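Local coordinates for sister chromatid cohesion protein (Chaetomium thermophilum, PDB 5T8V), which probably takes part in loading cohesin onto chromatin, this chain being the C-terminal, HEAT-repeat part of the loader Scc2, at residues 85-90 against 134-139; 471-476 against 592-597; 948-953 against 1013-1018; 1183-1188 against 1231-1236. One frame throughout, in Å; residues are numbered along the deposited sequence.

Contact 1 (85-90 against 134-139); sequences YLLRLC and MRIMCG
L87 and I136 mark the closest approach of the two backbones, their CA atoms 8.3 Å apart. L87 lies within helix 81-96, whereas I136 lies near the end of helix 120-136, in a type I turn from I136 to G139. At this separation the backbones do not meet, and branched aliphatic side chains bridge the gap. I136 reaches across with its CD1 methyl, because CG1 lies anti to the carbonyl carbon (chi1 -71°) and the chain then runs on extended. That methyl meets two leucines from the facing helix: CD1 of I136 is 3.9 Å from CD2 of L86 and equally far from CD2 of L87. L87 and I136 lie alongside in opposite senses, with CG2 of I136 4.2 Å from CD1 of L87. The residue types suit their places: leucine forks at its tip, while isoleucine branches at CB and sends out one long arm, and neither needs a polar partner. L86 also packs on L24 of helix 9-36 and L62 of helix 56-71, linking this pair to its neighbours. With only aliphatic carbons meeting and no hydrogen bond across, the contact relies on dispersion and the exclusion of water.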
# COMPACT_ATOMS: atom_id res chain seq x y z
N TYR A 85 -26.81 60.01 -42.09
CA TYR A 85 -28.19 60.17 -41.66
C TYR A 85 -28.66 58.95 -40.88
O TYR A 85 -29.29 59.09 -39.82
CB TYR A 85 -29.09 60.42 -42.87
CG TYR A 85 -30.54 60.70 -42.53
CD1 TYR A 85 -30.87 61.68 -41.60
CD2 TYR A 85 -31.56 59.99 -43.14
CE1 TYR A 85 -32.20 61.93 -41.28
CE2 TYR A 85 -32.89 60.24 -42.83
CZ TYR A 85 -33.20 61.22 -41.90
OH TYR A 85 -34.52 61.47 -41.58
N LEU A 86 -28.36 57.75 -41.37
CA LEU A 86 -28.69 56.55 -40.62
C LEU A 86 -28.01 56.55 -39.26
O LEU A 86 -28.64 56.22 -38.24
CB LEU A 86 -28.30 55.30 -41.42
CG LEU A 86 -28.58 53.94 -40.77
CD1 LEU A 86 -30.03 53.83 -40.34
CD2 LEU A 86 -28.22 52.81 -41.73
N LEU A 87 -26.73 56.93 -39.21
CA LEU A 87 -26.05 57.03 -37.93
C LEU A 87 -26.70 58.07 -37.02
O LEU A 87 -26.66 57.94 -35.79
CB LEU A 87 -24.57 57.37 -38.14
CG LEU A 87 -23.67 56.20 -38.55
CD1 LEU A 87 -22.29 56.71 -38.94
CD2 LEU A 87 -23.55 55.17 -37.43
N ARG A 88 -27.31 59.10 -37.61
CA ARG A 88 -28.00 60.10 -36.79
C ARG A 88 -29.29 59.53 -36.21
O ARG A 88 -29.59 59.73 -35.03
CB ARG A 88 -28.29 61.35 -37.61
CG ARG A 88 -28.58 62.58 -36.76
CD ARG A 88 -29.27 63.69 -37.54
NE ARG A 88 -29.31 64.94 -36.78
CZ ARG A 88 -30.15 65.18 -35.78
NH1 ARG A 88 -31.03 64.27 -35.40
NH2 ARG A 88 -30.11 66.36 -35.16
N LEU A 89 -30.07 58.81 -37.03
CA LEU A 89 -31.26 58.14 -36.51
C LEU A 89 -30.88 57.18 -35.38
O LEU A 89 -31.55 57.14 -34.34
CB LEU A 89 -31.97 57.39 -37.63
CG LEU A 89 -32.43 58.23 -38.83
CD1 LEU A 89 -33.04 57.33 -39.90
CD2 LEU A 89 -33.42 59.30 -38.41
N CYS A 90 -29.81 56.41 -35.58
CA CYS A 90 -29.32 55.55 -34.51
C CYS A 90 -29.00 56.36 -33.26
O CYS A 90 -29.39 55.99 -32.15
CB CYS A 90 -28.09 54.78 -34.98
SG CYS A 90 -28.40 53.57 -36.29
N MET A 134 -22.38 50.02 -34.99
CA MET A 134 -21.15 49.23 -34.95
C MET A 134 -20.87 48.59 -36.30
O MET A 134 -19.76 48.71 -36.85
CB MET A 134 -21.25 48.17 -33.86
CG MET A 134 -21.49 48.72 -32.46
SD MET A 134 -20.30 49.98 -31.96
CE MET A 134 -21.32 51.46 -32.06
N ARG A 135 -21.86 47.89 -36.87
CA ARG A 135 -21.64 47.25 -38.16
C ARG A 135 -21.19 48.26 -39.21
O ARG A 135 -20.31 47.96 -40.02
CB ARG A 135 -22.92 46.54 -38.61
CG ARG A 135 -22.83 46.00 -40.03
CD ARG A 135 -23.80 44.86 -40.23
NE ARG A 135 -23.40 43.66 -39.50
CZ ARG A 135 -24.20 42.62 -39.28
NH1 ARG A 135 -25.45 42.63 -39.72
NH2 ARG A 135 -23.75 41.58 -38.60
N ILE A 136 -21.78 49.46 -39.20
CA ILE A 136 -21.32 50.51 -40.10
C ILE A 136 -19.85 50.81 -39.85
O ILE A 136 -19.09 51.09 -40.79
CB ILE A 136 -22.19 51.77 -39.94
CG1 ILE A 136 -23.58 51.51 -40.53
CG2 ILE A 136 -21.53 52.98 -40.61
CD1 ILE A 136 -24.60 52.59 -40.22
N MET A 137 -19.42 50.77 -38.59
CA MET A 137 -18.00 50.94 -38.28
C MET A 137 -17.17 49.69 -38.57
O MET A 137 -15.96 49.72 -38.36
CB MET A 137 -17.83 51.34 -36.82
CG MET A 137 -18.05 52.82 -36.56
SD MET A 137 -17.69 53.30 -34.86
CE MET A 137 -19.11 52.60 -34.02
N CYS A 138 -17.79 48.61 -39.04
CA CYS A 138 -17.07 47.39 -39.40
C CYS A 138 -17.04 47.15 -40.91
O CYS A 138 -16.99 46.01 -41.36
CB CYS A 138 -17.70 46.18 -38.70
SG CYS A 138 -17.45 46.16 -36.92
N GLY A 139 -17.05 48.23 -41.70
CA GLY A 139 -17.10 48.10 -43.15
C GLY A 139 -15.80 48.40 -43.85
O GLY A 139 -15.68 48.19 -45.06

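Contact 2 (471-476 against 592-597); sequences RKMASA and QAKLSY
M473 and L595 bring the two helices to within 6.6 Å between CA atoms, M473 lying near the C-terminal end of helix 446-474 and L595 in the middle of helix 590-602. M473 carries the contact. Its CG is anti to the carbonyl carbon (chi1 -61°), and a bend at chi3 turns the terminal methyl onto the facing backbone: CE lies 3.4 Å from N of L595 and 3.6 Å from CB of the same residue. The unbranched, flexible thioether suits this place, since it can thread between helices and lay its end along a helix surface. Beside it the aliphatic part of K594 crosses the methionine at about a right angle, with CG 3.8 Å from SD of M473. The end of that lysine leads away to a salt bridge with D417, so its chain is apolar where it touches and charged where it finishes. Such side-to-side packing of helices is what builds a HEAT-repeat solenoid, and here it joins helices far apart in sequence. Were M473 an alanine, K594 CG and L595 CB would probably lose their partner and a gap would open between the helices. Near the end of helix 446-474, O of K472 accepts from N and OG of S475. Q592 O is likewise gripped twice, by N and OG of S596 from opposite faces of its plane.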
# COMPACT_ATOMS: atom_id res chain seq x y z
N ARG A 471 -6.87 0.46 -26.39
CA ARG A 471 -6.81 -0.96 -26.70
C ARG A 471 -8.19 -1.49 -27.09
O ARG A 471 -8.33 -2.23 -28.06
CB ARG A 471 -6.25 -1.74 -25.52
CG ARG A 471 -5.44 -2.97 -25.93
CD ARG A 471 -4.92 -3.74 -24.72
NE ARG A 471 -4.31 -2.86 -23.72
CZ ARG A 471 -3.04 -2.47 -23.73
NH1 ARG A 471 -2.20 -2.89 -24.68
NH2 ARG A 471 -2.59 -1.66 -22.78
N LYS A 472 -9.22 -1.08 -26.34
CA LYS A 472 -10.58 -1.52 -26.66
C LYS A 472 -10.98 -1.08 -28.06
O LYS A 472 -11.39 -1.89 -28.89
CB LYS A 472 -11.56 -0.97 -25.62
CG LYS A 472 -12.95 -1.56 -25.73
CD LYS A 472 -14.00 -0.63 -25.15
CE LYS A 472 -15.39 -1.21 -25.30
NZ LYS A 472 -16.43 -0.24 -24.88
N MET A 473 -10.88 0.23 -28.34
CA MET A 473 -11.29 0.74 -29.64
C MET A 473 -10.52 0.06 -30.77
O MET A 473 -11.10 -0.25 -31.82
CB MET A 473 -11.08 2.25 -29.69
CG MET A 473 -11.89 3.03 -28.67
SD MET A 473 -11.53 4.80 -28.74
CE MET A 473 -12.39 5.23 -30.25
N ALA A 474 -9.23 -0.18 -30.57
CA ALA A 474 -8.40 -0.76 -31.62
C ALA A 474 -8.62 -2.26 -31.78
O ALA A 474 -8.21 -2.82 -32.81
CB ALA A 474 -6.92 -0.49 -31.33
N SER A 475 -9.24 -2.92 -30.81
CA SER A 475 -9.51 -4.35 -30.93
C SER A 475 -10.74 -4.66 -31.78
O SER A 475 -11.03 -5.84 -32.01
CB SER A 475 -9.70 -4.97 -29.54
OG SER A 475 -10.90 -4.51 -28.94
N ALA A 476 -11.45 -3.65 -32.26
CA ALA A 476 -12.67 -3.88 -33.02
C ALA A 476 -12.35 -4.33 -34.45
O ALA A 476 -11.27 -4.07 -34.99
CB ALA A 476 -13.53 -2.62 -33.05
N GLN A 592 -13.64 6.76 -35.12
CA GLN A 592 -12.34 6.90 -35.77
C GLN A 592 -11.62 8.16 -35.30
O GLN A 592 -10.40 8.15 -35.12
CB GLN A 592 -12.51 6.93 -37.29
CG GLN A 592 -12.90 5.59 -37.89
CD GLN A 592 -13.21 5.70 -39.37
OE1 GLN A 592 -13.63 6.75 -39.86
NE2 GLN A 592 -12.99 4.60 -40.10
N ALA A 593 -12.36 9.25 -35.10
CA ALA A 593 -11.75 10.49 -34.63
C ALA A 593 -11.24 10.34 -33.21
O ALA A 593 -10.11 10.73 -32.90
CB ALA A 593 -12.76 11.63 -34.73
N LYS A 594 -12.06 9.77 -32.32
CA LYS A 594 -11.63 9.58 -30.94
C LYS A 594 -10.40 8.68 -30.87
O LYS A 594 -9.45 8.98 -30.14
CB LYS A 594 -12.78 9.00 -30.12
CG LYS A 594 -12.37 8.53 -28.73
CD LYS A 594 -13.35 8.99 -27.67
CE LYS A 594 -13.18 10.47 -27.36
NZ LYS A 594 -13.79 10.84 -26.05
N LEU A 595 -10.40 7.58 -31.63
CA LEU A 595 -9.23 6.71 -31.64
C LEU A 595 -8.01 7.43 -32.18
O LEU A 595 -6.90 7.30 -31.64
CB LEU A 595 -9.50 5.44 -32.45
CG LEU A 595 -8.33 4.47 -32.60
CD1 LEU A 595 -7.74 4.09 -31.26
CD2 LEU A 595 -8.78 3.22 -33.34
N SER A 596 -8.18 8.21 -33.26
CA SER A 596 -7.07 8.96 -33.83
C SER A 596 -6.45 9.89 -32.79
O SER A 596 -5.25 9.82 -32.50
CB SER A 596 -7.55 9.75 -35.04
OG SER A 596 -8.02 8.89 -36.06
N TYR A 597 -7.27 10.77 -32.22
CA TYR A 597 -6.75 11.73 -31.25
C TYR A 597 -6.15 11.02 -30.04
O TYR A 597 -5.15 11.49 -29.49
CB TYR A 597 -7.85 12.69 -30.82
CG TYR A 597 -7.35 13.80 -29.92
CD1 TYR A 597 -6.48 14.77 -30.41
CD2 TYR A 597 -7.73 13.87 -28.59
CE1 TYR A 597 -6.00 15.77 -29.60
CE2 TYR A 597 -7.26 14.87 -27.77
CZ TYR A 597 -6.39 15.82 -28.28
OH TYR A 597 -5.93 16.82 -27.47

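Contact 3 (948-953 against 1013-1018); sequences SSLKGI and VDIVVP
I1015 stands between L950 and I953 of the facing helix and forms the tight heart of this contact. Its two branches divide the work. CG2 meets CG2 of I953 at 3.7 Å, while CD1, at the end of the longer branch, lies 3.9 Å from CD2 of L950, whose side chain it crosses at about a right angle. The split follows from the first torsion of I1015 (chi1 -66°), which sets CG1 anti to the carbonyl carbon and CG2 anti to the backbone N. I953 forks in the same way: while its CG2 touches I1015, its CD1 reaches CG2 of V1016 at 3.9 Å. Isoleucine fits at I953 and I1015 because it offers two arms at a fixed spread, so that one residue can touch two neighbours. The CA atoms of L950 and I1015 lie 7.3 Å apart and those of I953 and V1016 7.5 Å, a spacing bridged by side chains from both helices.

The looser side is polar at three residues. S948 is exposed, and K951, whose side chain sets out away from segment 1013-1018, is partly so; its ammonium bonds to O of H999 and makes a cation-pi contact with F1000. D1014, partly exposed, takes no part in the contact; its OD1 makes a weak hydrogen bond to N1051. Both charged ends thus have polar partners at a partly exposed surface.

V1013 and V1017 instead pack on helices 1026-1042 and 1050-1062. The loop residue F1000 touches both L950 and I1015, with helices 969-986 and 1026-1042 beside the contact.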
# COMPACT_ATOMS: atom_id res chain seq x y z
N SER A 948 13.31 -63.29 31.61
CA SER A 948 14.34 -63.77 30.71
C SER A 948 15.39 -62.69 30.46
O SER A 948 16.60 -62.98 30.43
CB SER A 948 13.72 -64.22 29.38
OG SER A 948 13.00 -63.18 28.76
N SER A 949 14.96 -61.44 30.30
CA SER A 949 15.91 -60.35 30.08
C SER A 949 16.83 -60.18 31.29
O SER A 949 18.05 -60.06 31.15
CB SER A 949 15.17 -59.06 29.78
OG SER A 949 14.42 -59.18 28.59
N LEU A 950 16.26 -60.16 32.50
CA LEU A 950 17.07 -60.01 33.70
C LEU A 950 18.05 -61.16 33.86
O LEU A 950 19.25 -60.95 34.10
CB LEU A 950 16.15 -59.90 34.92
CG LEU A 950 15.27 -58.65 34.97
CD1 LEU A 950 14.15 -58.81 35.98
CD2 LEU A 950 16.10 -57.43 35.29
N LYS A 951 17.56 -62.39 33.74
CA LYS A 951 18.44 -63.56 33.73
C LYS A 951 19.60 -63.33 32.77
O LYS A 951 20.76 -63.54 33.12
CB LYS A 951 17.66 -64.81 33.35
CG LYS A 951 16.67 -65.29 34.41
CD LYS A 951 17.37 -65.99 35.56
CE LYS A 951 16.44 -66.19 36.75
NZ LYS A 951 17.18 -66.59 37.98
N GLY A 952 19.29 -62.89 31.55
CA GLY A 952 20.35 -62.58 30.60
C GLY A 952 21.33 -61.56 31.14
O GLY A 952 22.54 -61.67 30.91
N ILE A 953 20.84 -60.56 31.88
CA ILE A 953 21.72 -59.53 32.43
C ILE A 953 22.71 -60.14 33.41
O ILE A 953 23.93 -60.01 33.26
CB ILE A 953 20.89 -58.41 33.09
CG1 ILE A 953 20.11 -57.64 32.02
CG2 ILE A 953 21.78 -57.46 33.89
CD1 ILE A 953 19.13 -56.62 32.57
N VAL A 1013 15.98 -52.30 38.98
CA VAL A 1013 17.01 -51.32 39.31
C VAL A 1013 18.21 -52.00 39.96
O VAL A 1013 19.36 -51.77 39.58
CB VAL A 1013 16.42 -50.22 40.22
CG1 VAL A 1013 17.52 -49.26 40.69
CG2 VAL A 1013 15.33 -49.45 39.48
N ASP A 1014 17.95 -52.85 40.96
CA ASP A 1014 19.03 -53.50 41.69
C ASP A 1014 19.87 -54.39 40.79
O ASP A 1014 21.07 -54.55 41.04
CB ASP A 1014 18.46 -54.32 42.85
CG ASP A 1014 17.99 -53.45 44.00
OD1 ASP A 1014 17.72 -52.25 43.78
OD2 ASP A 1014 17.89 -53.97 45.14
N ILE A 1015 19.28 -54.98 39.76
CA ILE A 1015 20.05 -55.84 38.87
C ILE A 1015 20.84 -55.03 37.85
O ILE A 1015 21.92 -55.44 37.43
CB ILE A 1015 19.12 -56.86 38.18
CG1 ILE A 1015 18.54 -57.82 39.23
CG2 ILE A 1015 19.89 -57.66 37.11
CD1 ILE A 1015 17.49 -58.77 38.69
N VAL A 1016 20.33 -53.87 37.43
CA VAL A 1016 20.94 -53.15 36.31
C VAL A 1016 21.96 -52.11 36.78
O VAL A 1016 23.00 -51.93 36.15
CB VAL A 1016 19.85 -52.50 35.44
CG1 VAL A 1016 20.47 -51.74 34.28
CG2 VAL A 1016 18.89 -53.56 34.92
N VAL A 1017 21.69 -51.42 37.89
CA VAL A 1017 22.48 -50.24 38.25
C VAL A 1017 23.94 -50.59 38.56
O VAL A 1017 24.80 -49.72 38.40
CB VAL A 1017 21.85 -49.49 39.44
CG1 VAL A 1017 21.89 -50.31 40.72
CG2 VAL A 1017 22.53 -48.14 39.64
N PRO A 1018 24.29 -51.81 38.98
CA PRO A 1018 25.71 -52.11 39.20
C PRO A 1018 26.58 -51.86 37.98
O PRO A 1018 27.81 -51.72 38.13
CB PRO A 1018 25.71 -53.59 39.58
CG PRO A 1018 24.39 -53.81 40.19
CD PRO A 1018 23.45 -52.96 39.41

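Contact 4 (1183-1188 against 1231-1236); sequences LEHKAL and HLFMEV
A pair of roughly parallel helices within the sister chromatid cohesion C-terminal family region meets here through H1185 of helix 1175-1191 and V1236 of helix 1231-1240. Over these short segments the axes come within 10.3 Å of each other and cross at -27°. H1185 has its CG anti to the backbone N (chi1 167°), a torsion that swings the imidazole across to the other helix. There V1236 spreads both methyls against it. CG1 sits over one face of the imidazole, 4.0 Å from its centroid, in a CH-pi contact, and CG2 lies 3.6 Å from CD2 of H1185. Face-to-face packing of helices holds an all-helical, HEAT-type solenoid together, and the histidine serves it as a flat plate usable on its face and at its rim. CD1 of F1233 lies near the imidazole plane, 3.9 Å from NE2 of H1185. The two rings form an offset edge-to-face pair, the edge of H1185 turned toward the face of F1233, their centroids 5.6 Å apart and their planes at 83°. Replacing H1185 with an alanine is likely to leave the V1236 methyls and the F1233 ring without their aromatic partner and open a gap between the helices. K1186 comes near V1236 with its CA and CB, at the rim, while its ammonium end leads away. F1233 also meets the ring of F1248, carrying the aromatic packing into helix 1243-1254.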
# COMPACT_ATOMS: atom_id res chain seq x y z
N LEU A 1183 10.74 -16.64 29.92
CA LEU A 1183 9.44 -16.92 30.52
C LEU A 1183 9.58 -17.16 32.02
O LEU A 1183 8.75 -16.69 32.81
CB LEU A 1183 8.80 -18.13 29.84
CG LEU A 1183 8.25 -17.92 28.43
CD1 LEU A 1183 7.89 -19.26 27.80
CD2 LEU A 1183 7.04 -17.00 28.46
N GLU A 1184 10.61 -17.90 32.43
CA GLU A 1184 10.78 -18.19 33.85
C GLU A 1184 11.19 -16.94 34.62
O GLU A 1184 10.77 -16.75 35.77
CB GLU A 1184 11.81 -19.30 34.04
CG GLU A 1184 11.42 -20.61 33.38
CD GLU A 1184 10.04 -21.08 33.81
OE1 GLU A 1184 9.64 -20.79 34.96
OE2 GLU A 1184 9.36 -21.74 33.00
N HIS A 1185 12.01 -16.08 34.02
CA HIS A 1185 12.36 -14.82 34.68
C HIS A 1185 11.16 -13.90 34.78
O HIS A 1185 10.96 -13.23 35.80
CB HIS A 1185 13.51 -14.15 33.92
CG HIS A 1185 13.74 -12.73 34.32
ND1 HIS A 1185 13.49 -12.25 35.59
CD2 HIS A 1185 14.21 -11.67 33.60
CE1 HIS A 1185 13.79 -10.96 35.64
NE2 HIS A 1185 14.23 -10.59 34.45
N LYS A 1186 10.33 -13.85 33.72
CA LYS A 1186 9.16 -12.98 33.74
C LYS A 1186 8.14 -13.45 34.78
O LYS A 1186 7.65 -12.64 35.57
CB LYS A 1186 8.53 -12.94 32.34
CG LYS A 1186 7.16 -12.28 32.30
CD LYS A 1186 6.71 -12.00 30.87
CE LYS A 1186 6.75 -13.26 30.01
NZ LYS A 1186 6.03 -13.08 28.71
N ALA A 1187 7.82 -14.74 34.78
CA ALA A 1187 6.88 -15.26 35.77
C ALA A 1187 7.44 -15.14 37.18
O ALA A 1187 6.73 -14.74 38.11
CB ALA A 1187 6.54 -16.71 35.45
N LEU A 1188 8.72 -15.47 37.35
CA LEU A 1188 9.34 -15.40 38.67
C LEU A 1188 9.31 -13.98 39.21
O LEU A 1188 9.03 -13.76 40.40
CB LEU A 1188 10.77 -15.94 38.60
CG LEU A 1188 11.49 -16.15 39.93
CD1 LEU A 1188 12.48 -17.30 39.80
CD2 LEU A 1188 12.20 -14.88 40.37
N HIS A 1231 18.24 -5.91 27.40
CA HIS A 1231 16.95 -5.41 26.95
C HIS A 1231 15.81 -6.31 27.40
O HIS A 1231 14.69 -5.83 27.63
CB HIS A 1231 16.95 -5.24 25.42
CG HIS A 1231 16.46 -6.44 24.67
ND1 HIS A 1231 17.29 -7.46 24.26
CD2 HIS A 1231 15.22 -6.77 24.23
CE1 HIS A 1231 16.59 -8.37 23.61
NE2 HIS A 1231 15.33 -7.98 23.58
N LEU A 1232 16.06 -7.62 27.54
CA LEU A 1232 15.07 -8.49 28.17
C LEU A 1232 14.88 -8.09 29.63
O LEU A 1232 13.75 -7.88 30.08
CB LEU A 1232 15.51 -9.95 28.08
CG LEU A 1232 15.60 -10.63 26.70
CD1 LEU A 1232 14.49 -10.16 25.76
CD2 LEU A 1232 16.98 -10.43 26.09
N PHE A 1233 15.98 -7.98 30.37
CA PHE A 1233 15.91 -7.59 31.78
C PHE A 1233 15.00 -6.38 31.96
O PHE A 1233 13.95 -6.47 32.62
CB PHE A 1233 17.32 -7.29 32.29
CG PHE A 1233 17.47 -7.36 33.79
CD1 PHE A 1233 16.37 -7.28 34.63
CD2 PHE A 1233 18.72 -7.51 34.36
CE1 PHE A 1233 16.52 -7.35 36.00
CE2 PHE A 1233 18.88 -7.58 35.73
CZ PHE A 1233 17.77 -7.50 36.55
N MET A 1234 15.37 -5.25 31.37
CA MET A 1234 14.57 -4.04 31.53
C MET A 1234 13.15 -4.24 31.02
O MET A 1234 12.20 -3.67 31.57
CB MET A 1234 15.23 -2.87 30.81
CG MET A 1234 16.46 -2.35 31.53
SD MET A 1234 16.85 -0.64 31.13
CE MET A 1234 15.44 0.21 31.84
N GLU A 1235 12.97 -5.06 29.97
CA GLU A 1235 11.61 -5.33 29.50
C GLU A 1235 10.77 -5.94 30.61
O GLU A 1235 9.62 -5.55 30.81
CB GLU A 1235 11.65 -6.25 28.28
CG GLU A 1235 10.30 -6.38 27.58
CD GLU A 1235 10.41 -6.97 26.19
OE1 GLU A 1235 10.43 -8.22 26.08
OE2 GLU A 1235 10.48 -6.19 25.22
N VAL A 1236 11.34 -6.88 31.36
CA VAL A 1236 10.63 -7.46 32.50
C VAL A 1236 10.36 -6.39 33.54
O VAL A 1236 9.32 -6.42 34.22
CB VAL A 1236 11.44 -8.63 33.08
CG1 VAL A 1236 10.76 -9.18 34.34
CG2 VAL A 1236 11.59 -9.73 32.04

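In the fold
The four contacts join four separate pairs of helices, follow one another along the chain, and do not touch. Contacts 1 and 3 lie towards opposite ends of the elongated solenoid, their centres about 140 Å apart, whereas contacts 2 and 4 lie nearer its middle. Contacts 1, 3 and 4 are mainly buried; contact 2 is partly so, with a lysine stem in its packing. Chemistry varies more than architecture: contacts 1 and 3 use branched aliphatics alone, contact 2 a methionine against backbone and lysine stem, and contact 4 aromatic rings and a valine. None has a hydrogen bond between its segments, so each relies on shape.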